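PDB 2GU1: peptidoglycan DD-endopeptidase ShyB from Vibrio cholerae, which cleaves peptide cross-links between peptidoglycan strands as a zinc-dependent endopeptidase, probably to allow cell wall expansion, and may substitute for related endopeptidases during zinc starvation. Local coordinates for residues A[62-67]-A[85-90]; A[122-127]-A[165-170]; A[41-46]-A[263-268]. One frame throughout, in Å; residues are numbered along the deposited sequence.

Contact 1: A[62-67]-A[85-90]; sequences GQLSRL and GSFSYD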
# COMPACT_ATOMS: atom_id res chain seq x y z
N GLY A 62 -26.81 -21.95 3.32
CA GLY A 62 -25.85 -21.58 4.35
C GLY A 62 -24.44 -21.44 3.80
O GLY A 62 -23.47 -21.42 4.57
N GLN A 63 -24.32 -21.33 2.48
CA GLN A 63 -23.02 -21.20 1.84
C GLN A 63 -22.75 -19.74 1.47
O GLN A 63 -23.66 -19.01 1.09
CB GLN A 63 -22.94 -22.07 0.59
CG GLN A 63 -23.26 -23.55 0.84
CD GLN A 63 -22.44 -24.15 1.96
OE1 GLN A 63 -21.21 -24.13 1.92
NE2 GLN A 63 -23.12 -24.68 2.97
N LEU A 64 -21.49 -19.34 1.59
CA LEU A 64 -21.08 -17.97 1.28
C LEU A 64 -21.46 -17.56 -0.14
O LEU A 64 -21.07 -18.20 -1.10
CB LEU A 64 -19.57 -17.83 1.45
CG LEU A 64 -18.99 -16.41 1.35
CD1 LEU A 64 -19.40 -15.61 2.57
CD2 LEU A 64 -17.48 -16.48 1.25
N SER A 65 -22.22 -16.47 -0.26
CA SER A 65 -22.63 -15.98 -1.57
C SER A 65 -21.94 -14.64 -1.86
O SER A 65 -21.78 -14.26 -3.02
CB SER A 65 -24.15 -15.80 -1.62
OG SER A 65 -24.57 -14.78 -0.74
N ARG A 66 -21.55 -13.94 -0.80
CA ARG A 66 -20.87 -12.66 -0.95
C ARG A 66 -20.13 -12.24 0.31
O ARG A 66 -20.65 -12.37 1.42
CB ARG A 66 -21.86 -11.57 -1.33
CG ARG A 66 -21.29 -10.18 -1.13
CD ARG A 66 -22.26 -9.10 -1.53
NE ARG A 66 -22.39 -9.03 -2.98
CZ ARG A 66 -23.19 -8.17 -3.61
NH1 ARG A 66 -23.93 -7.31 -2.92
NH2 ARG A 66 -23.23 -8.16 -4.94
N LEU A 67 -18.93 -11.71 0.11
CA LEU A 67 -18.08 -11.22 1.19
C LEU A 67 -17.80 -9.74 0.96
O LEU A 67 -17.43 -9.35 -0.15
CB LEU A 67 -16.73 -11.97 1.21
CG LEU A 67 -15.61 -11.31 2.02
CD1 LEU A 67 -15.90 -11.46 3.50
CD2 LEU A 67 -14.26 -11.96 1.68
N GLY A 85 -19.48 -20.69 -9.92
CA GLY A 85 -18.77 -21.05 -8.71
C GLY A 85 -17.62 -20.14 -8.33
O GLY A 85 -17.17 -20.13 -7.19
N SER A 86 -17.13 -19.36 -9.29
CA SER A 86 -16.02 -18.45 -9.04
C SER A 86 -16.56 -17.19 -8.36
O SER A 86 -17.77 -16.98 -8.28
CB SER A 86 -15.33 -18.05 -10.34
OG SER A 86 -16.18 -17.23 -11.13
N PHE A 87 -15.65 -16.36 -7.87
CA PHE A 87 -16.03 -15.10 -7.23
C PHE A 87 -15.50 -13.94 -8.05
O PHE A 87 -14.38 -13.99 -8.55
CB PHE A 87 -15.44 -15.02 -5.82
CG PHE A 87 -16.30 -15.66 -4.76
CD1 PHE A 87 -17.03 -14.86 -3.88
CD2 PHE A 87 -16.38 -17.04 -4.65
CE1 PHE A 87 -17.84 -15.45 -2.90
CE2 PHE A 87 -17.19 -17.63 -3.67
CZ PHE A 87 -17.92 -16.83 -2.80
N SER A 88 -16.33 -12.91 -8.19
CA SER A 88 -15.94 -11.71 -8.92
C SER A 88 -15.69 -10.58 -7.92
O SER A 88 -16.26 -10.57 -6.82
CB SER A 88 -17.04 -11.30 -9.91
OG SER A 88 -18.28 -11.13 -9.25
N TYR A 89 -14.83 -9.64 -8.31
CA TYR A 89 -14.43 -8.52 -7.46
C TYR A 89 -14.95 -7.16 -7.91
O TYR A 89 -14.96 -6.85 -9.09
CB TYR A 89 -12.91 -8.47 -7.42
CG TYR A 89 -12.32 -7.32 -6.62
CD1 TYR A 89 -12.03 -7.46 -5.26
CD2 TYR A 89 -12.04 -6.10 -7.23
CE1 TYR A 89 -11.47 -6.41 -4.54
CE2 TYR A 89 -11.48 -5.04 -6.52
CZ TYR A 89 -11.19 -5.20 -5.17
OH TYR A 89 -10.63 -4.16 -4.46
N ASP A 90 -15.35 -6.33 -6.94
CA ASP A 90 -15.82 -4.97 -7.20
C ASP A 90 -15.38 -4.09 -6.02
O ASP A 90 -15.58 -4.46 -4.87
CB ASP A 90 -17.35 -4.92 -7.34
CG ASP A 90 -17.88 -3.49 -7.48
OD1 ASP A 90 -17.10 -2.59 -7.84
OD2 ASP A 90 -19.09 -3.27 -7.25
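Leu64 and Phe87 meet on the five-stranded antiparallel sheet of the LysM-like domain, on the face packed by helix 29-38. Their strands, 64-70 and 87-93, are not neighbours. Strand 75-81 runs between them and pairs with both, and the CA atoms of Leu64 and Phe87 are 10.3 Å apart. The contact is therefore made next to Arg81, at the end of strand 75-81.

The aromatic ring does most of the reaching. CG of Phe87 stands opposite its own carbonyl carbon (chi1 -87°), which sends CZ toward the other strand. CZ comes to 4.1 Å from CD2 of Leu64, and the two side chains cross at about a right angle. This is an apolar contact between one methyl branch and the far end of a ring. Helix 29-38 adds Ile31 against Leu64, and Lys34 and Ile35 against Phe87. Leu56 and Met58 of strand 53-58 also touch Leu64, so both residues are buried in the layer between helix and sheet.

The backbone of segment 62-67 meets the ring as well. A classic beta bulge at Ser65 and Arg66 sets both opposite Met57. The side chain of Ser65 turns away from Phe87, and its OG bonds to the carbonyl of Met57. The carbonyl O of Ser65 lies 4.1 Å from CE1 of Phe87. The carbonyl O of Leu64 is bonded by NE of Arg81 and also sits at the edge of the Phe87 ring, near its plane, 3.8 Å from CZ.

Contact 2: A[122-127]-A[165-170]; sequences SSQVAN and SEIKAI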
# COMPACT_ATOMS: atom_id res chain seq x y z
N SER A 122 2.59 8.30 15.77
CA SER A 122 3.96 7.85 15.61
C SER A 122 4.33 7.80 14.14
O SER A 122 5.42 8.23 13.75
CB SER A 122 4.15 6.45 16.22
OG SER A 122 3.98 6.48 17.63
N SER A 123 3.42 7.26 13.32
CA SER A 123 3.66 7.16 11.88
C SER A 123 3.79 8.54 11.24
O SER A 123 4.59 8.74 10.33
CB SER A 123 2.54 6.36 11.20
OG SER A 123 1.29 6.97 11.40
N GLN A 124 2.99 9.50 11.71
CA GLN A 124 3.06 10.85 11.17
C GLN A 124 4.40 11.47 11.55
O GLN A 124 5.03 12.14 10.73
CB GLN A 124 1.90 11.71 11.69
CG GLN A 124 0.55 11.27 11.12
CD GLN A 124 -0.63 12.07 11.66
OE1 GLN A 124 -0.81 12.20 12.87
NE2 GLN A 124 -1.45 12.58 10.75
N VAL A 125 4.85 11.22 12.78
CA VAL A 125 6.13 11.75 13.24
C VAL A 125 7.25 11.12 12.41
O VAL A 125 8.20 11.81 12.01
CB VAL A 125 6.36 11.44 14.73
CG1 VAL A 125 7.77 11.87 15.15
CG2 VAL A 125 5.32 12.16 15.57
N ALA A 126 7.14 9.82 12.15
CA ALA A 126 8.14 9.12 11.36
C ALA A 126 8.18 9.71 9.94
O ALA A 126 9.25 9.98 9.41
CB ALA A 126 7.80 7.64 11.30
N ASN A 127 7.00 9.90 9.35
CA ASN A 127 6.92 10.47 8.00
C ASN A 127 7.60 11.83 7.99
O ASN A 127 8.39 12.15 7.09
CB ASN A 127 5.45 10.59 7.56
CG ASN A 127 5.30 11.09 6.13
OD1 ASN A 127 6.23 10.99 5.32
ND2 ASN A 127 4.11 11.59 5.79
N SER A 165 -5.97 10.04 6.41
CA SER A 165 -5.38 11.37 6.52
C SER A 165 -4.10 11.46 5.70
O SER A 165 -3.52 10.44 5.33
CB SER A 165 -5.03 11.68 7.98
OG SER A 165 -3.94 10.87 8.39
N GLU A 166 -3.66 12.69 5.44
CA GLU A 166 -2.44 12.91 4.67
C GLU A 166 -1.81 14.25 5.04
O GLU A 166 -2.50 15.27 5.12
CB GLU A 166 -2.74 12.88 3.16
CG GLU A 166 -1.48 12.87 2.29
CD GLU A 166 -1.79 12.68 0.82
OE1 GLU A 166 -2.11 13.67 0.13
OE2 GLU A 166 -1.71 11.52 0.35
N ILE A 167 -0.51 14.24 5.29
CA ILE A 167 0.22 15.46 5.63
C ILE A 167 0.45 16.20 4.32
O ILE A 167 0.95 15.61 3.35
CB ILE A 167 1.58 15.13 6.27
CG1 ILE A 167 1.38 14.22 7.48
CG2 ILE A 167 2.32 16.42 6.61
CD1 ILE A 167 2.66 13.95 8.28
N LYS A 168 0.11 17.48 4.29
CA LYS A 168 0.26 18.28 3.08
C LYS A 168 1.40 19.29 3.15
O LYS A 168 2.00 19.63 2.13
CB LYS A 168 -1.05 19.01 2.76
CG LYS A 168 -2.27 18.09 2.69
CD LYS A 168 -1.94 16.75 2.00
CE LYS A 168 -2.59 16.62 0.62
NZ LYS A 168 -2.16 17.66 -0.35
N ALA A 169 1.70 19.76 4.35
CA ALA A 169 2.76 20.73 4.53
C ALA A 169 3.45 20.58 5.88
O ALA A 169 2.83 20.20 6.87
CB ALA A 169 2.20 22.15 4.39
N ILE A 170 4.74 20.89 5.90
CA ILE A 170 5.56 20.78 7.09
C ILE A 170 6.41 22.04 7.17
O ILE A 170 7.10 22.38 6.22
CB ILE A 170 6.49 19.55 7.00
CG1 ILE A 170 5.66 18.26 6.89
CG2 ILE A 170 7.44 19.50 8.18
CD1 ILE A 170 6.49 17.01 6.66
O HOH W 1 -1.44 11.89 7.71
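Gln124 touches Ile167 near its base and reaches Ser165 with its tip. Its CB lies 4.2 Å from CD1 of Ile167. CG leaves on the side opposite the carbonyl carbon (chi1 -69°), and the chain then runs extended, carrying the amide toward Ser165. OE1 accepts a bond from the backbone N of Thr121, just before the segment, which holds one end of the amide. NE2 donates to a water at 3.1 Å. The same water is 2.8 Å from OG of Ser165, while NE2 and OG themselves stay 3.8 Å apart. The polar edge of the contact is thus bridged by water.

Ile167 is the apolar centre. Its CD1 lies against the helix, 3.9 Å from the carbonyl O of Gln124, with the side chain of Asn127 coming from the opposite direction. Ile128 of the same helix and Ile150 of strand 147-157 close in on Ile167.

The axes of 122-127 and 165-170 are 10.1 Å apart and cross at -32°. This is a helix laid on one face of an antiparallel sheet, here within the Csd3-type second domain.

Contact 3: A[41-46]-A[263-268]; sequences DHLQLD and GNYLVI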
# COMPACT_ATOMS: atom_id res chain seq x y z
N ASP A 41 -5.20 -10.48 -7.93
CA ASP A 41 -5.07 -9.21 -8.63
C ASP A 41 -5.31 -7.95 -7.81
O ASP A 41 -5.24 -6.84 -8.34
CB ASP A 41 -5.99 -9.21 -9.84
CG ASP A 41 -5.65 -10.31 -10.81
OD1 ASP A 41 -4.49 -10.31 -11.29
OD2 ASP A 41 -6.50 -11.18 -11.08
N HIS A 42 -5.56 -8.11 -6.51
CA HIS A 42 -5.84 -6.96 -5.67
C HIS A 42 -5.07 -6.99 -4.36
O HIS A 42 -4.62 -5.95 -3.86
CB HIS A 42 -7.34 -6.90 -5.41
CG HIS A 42 -8.16 -7.01 -6.65
ND1 HIS A 42 -8.32 -5.96 -7.53
CD2 HIS A 42 -8.79 -8.07 -7.21
CE1 HIS A 42 -9.02 -6.36 -8.57
NE2 HIS A 42 -9.32 -7.64 -8.41
N LEU A 43 -4.93 -8.20 -3.81
CA LEU A 43 -4.23 -8.46 -2.56
C LEU A 43 -4.69 -7.52 -1.44
O LEU A 43 -3.87 -6.93 -0.73
CB LEU A 43 -2.71 -8.35 -2.76
CG LEU A 43 -2.09 -9.34 -3.76
CD1 LEU A 43 -0.63 -9.00 -3.98
CD2 LEU A 43 -2.23 -10.78 -3.25
N GLN A 44 -6.00 -7.40 -1.30
CA GLN A 44 -6.60 -6.54 -0.28
C GLN A 44 -6.75 -7.32 1.04
O GLN A 44 -6.51 -6.79 2.13
CB GLN A 44 -8.00 -6.10 -0.72
CG GLN A 44 -8.09 -5.49 -2.11
CD GLN A 44 -7.86 -4.00 -2.10
OE1 GLN A 44 -6.82 -3.52 -1.65
NE2 GLN A 44 -8.83 -3.25 -2.62
N LEU A 45 -7.15 -8.57 0.94
CA LEU A 45 -7.38 -9.39 2.13
C LEU A 45 -6.16 -9.74 2.97
O LEU A 45 -6.30 -10.07 4.15
CB LEU A 45 -8.15 -10.65 1.71
CG LEU A 45 -9.55 -10.30 1.18
CD1 LEU A 45 -10.16 -11.50 0.47
CD2 LEU A 45 -10.44 -9.81 2.34
N ASP A 46 -4.97 -9.66 2.39
CA ASP A 46 -3.76 -9.96 3.15
C ASP A 46 -3.43 -8.86 4.15
O ASP A 46 -2.70 -9.07 5.12
CB ASP A 46 -2.57 -10.14 2.22
CG ASP A 46 -2.34 -11.58 1.83
OD1 ASP A 46 -1.33 -11.85 1.15
OD2 ASP A 46 -3.15 -12.45 2.20
N GLY A 263 1.97 -16.27 -4.96
CA GLY A 263 3.25 -16.89 -4.63
C GLY A 263 3.96 -16.05 -3.59
O GLY A 263 3.31 -15.35 -2.81
N ASN A 264 5.29 -16.12 -3.56
CA ASN A 264 6.06 -15.31 -2.63
C ASN A 264 6.02 -13.87 -3.14
O ASN A 264 6.29 -13.61 -4.32
CB ASN A 264 7.52 -15.78 -2.58
CG ASN A 264 7.67 -17.17 -2.02
OD1 ASN A 264 7.24 -17.44 -0.90
ND2 ASN A 264 8.29 -18.06 -2.79
N TYR A 265 5.66 -12.93 -2.27
CA TYR A 265 5.62 -11.55 -2.71
C TYR A 265 6.08 -10.58 -1.65
O TYR A 265 6.14 -10.91 -0.45
CB TYR A 265 4.23 -11.19 -3.27
CG TYR A 265 3.15 -10.84 -2.27
CD1 TYR A 265 2.98 -9.53 -1.83
CD2 TYR A 265 2.25 -11.81 -1.83
CE1 TYR A 265 1.92 -9.18 -0.97
CE2 TYR A 265 1.19 -11.48 -0.97
CZ TYR A 265 1.03 -10.16 -0.55
OH TYR A 265 -0.05 -9.83 0.25
N LEU A 266 6.43 -9.39 -2.10
CA LEU A 266 6.97 -8.38 -1.22
C LEU A 266 6.32 -7.04 -1.54
O LEU A 266 5.92 -6.78 -2.67
CB LEU A 266 8.48 -8.30 -1.47
CG LEU A 266 9.52 -7.76 -0.50
CD1 LEU A 266 9.56 -8.63 0.76
CD2 LEU A 266 10.88 -7.79 -1.19
N VAL A 267 6.23 -6.18 -0.53
CA VAL A 267 5.68 -4.85 -0.72
C VAL A 267 6.59 -3.87 -0.00
O VAL A 267 6.96 -4.08 1.16
CB VAL A 267 4.26 -4.71 -0.12
CG1 VAL A 267 3.77 -3.27 -0.29
CG2 VAL A 267 3.30 -5.68 -0.82
N ILE A 268 6.97 -2.80 -0.69
CA ILE A 268 7.84 -1.80 -0.12
C ILE A 268 7.10 -0.48 -0.09
O ILE A 268 6.39 -0.14 -1.03
CB ILE A 268 9.14 -1.65 -0.96
CG1 ILE A 268 9.97 -2.94 -0.85
CG2 ILE A 268 9.94 -0.44 -0.50
CD1 ILE A 268 11.26 -2.91 -1.66
O HOH W 2 -1.33 -7.04 0.39
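Leu43 has left-handed backbone angles in a loop that enters a short 3-10 turn at Leu45, and it faces Tyr265 on an extended strand, their CA atoms 10.3 Å apart. The backbones do not pair, so the gap is filled by side chains. Segment 41-46 belongs to the LysM-like domain and segment 263-268 to the M23 peptidase domain.

Tyr265 crosses most of the distance. CG sits between the backbone N and the carbonyl carbon (chi1 81°), and the ring points at the loop. Leu43 comes from the opposite direction and lays CD1 over one ring face. This is a CH-pi contact, with CD1 4.0 Å from the centroid of the Tyr265 ring. CD2 of Leu43 is nearer the rim, 4.2 Å from CE2 of Tyr265.

The phenol end is polar. OH of Tyr265 donates to OD1 of Asp46 at 2.6 Å, using the lone pair of OD1 that faces away from the other carboxylate oxygen. Carboxylate and ring are nearly coplanar, 5° apart. A water donates to the same OH at 3.1 Å and to the carbonyl O of Leu43 at 2.8 Å, so the hydroxyl is gripped from two directions. Arg257 makes a long, weak ion pair with OD1 of Asp46, and Arg277 donates to the carbonyl O of His42.

The side chain of Leu43 is about 10 Å from the catalytic zinc ion and about 7 Å from its ligand His313. An apolar methyl over the ring face and a short hydrogen bond to a carboxylate thus dock the LysM-like domain near the metal site, where it could limit access.

Contacts 1 and 2 each lie within one domain, and both lie on the helix-packed face of an antiparallel sheet: contact 1 joins two strands, contact 2 a helix to a strand. Contact 3 joins two domains. Contacts 1 and 3 are buried, whereas contact 2 is partly buried and has a watery rim. Contact 1 is apolar apart from backbone carbonyls. Contact 2 combines an isoleucine with a water bridge. Among the three, only contact 3 has a direct hydrogen bond between its segments. Contacts 1 and 3 touch: Tyr89 stacks on His42 and its hydroxyl bonds to Gln44, so strand 87-93 backs the docking loop. Contact 2 stands apart, its centre 38 Å from that of contact 1.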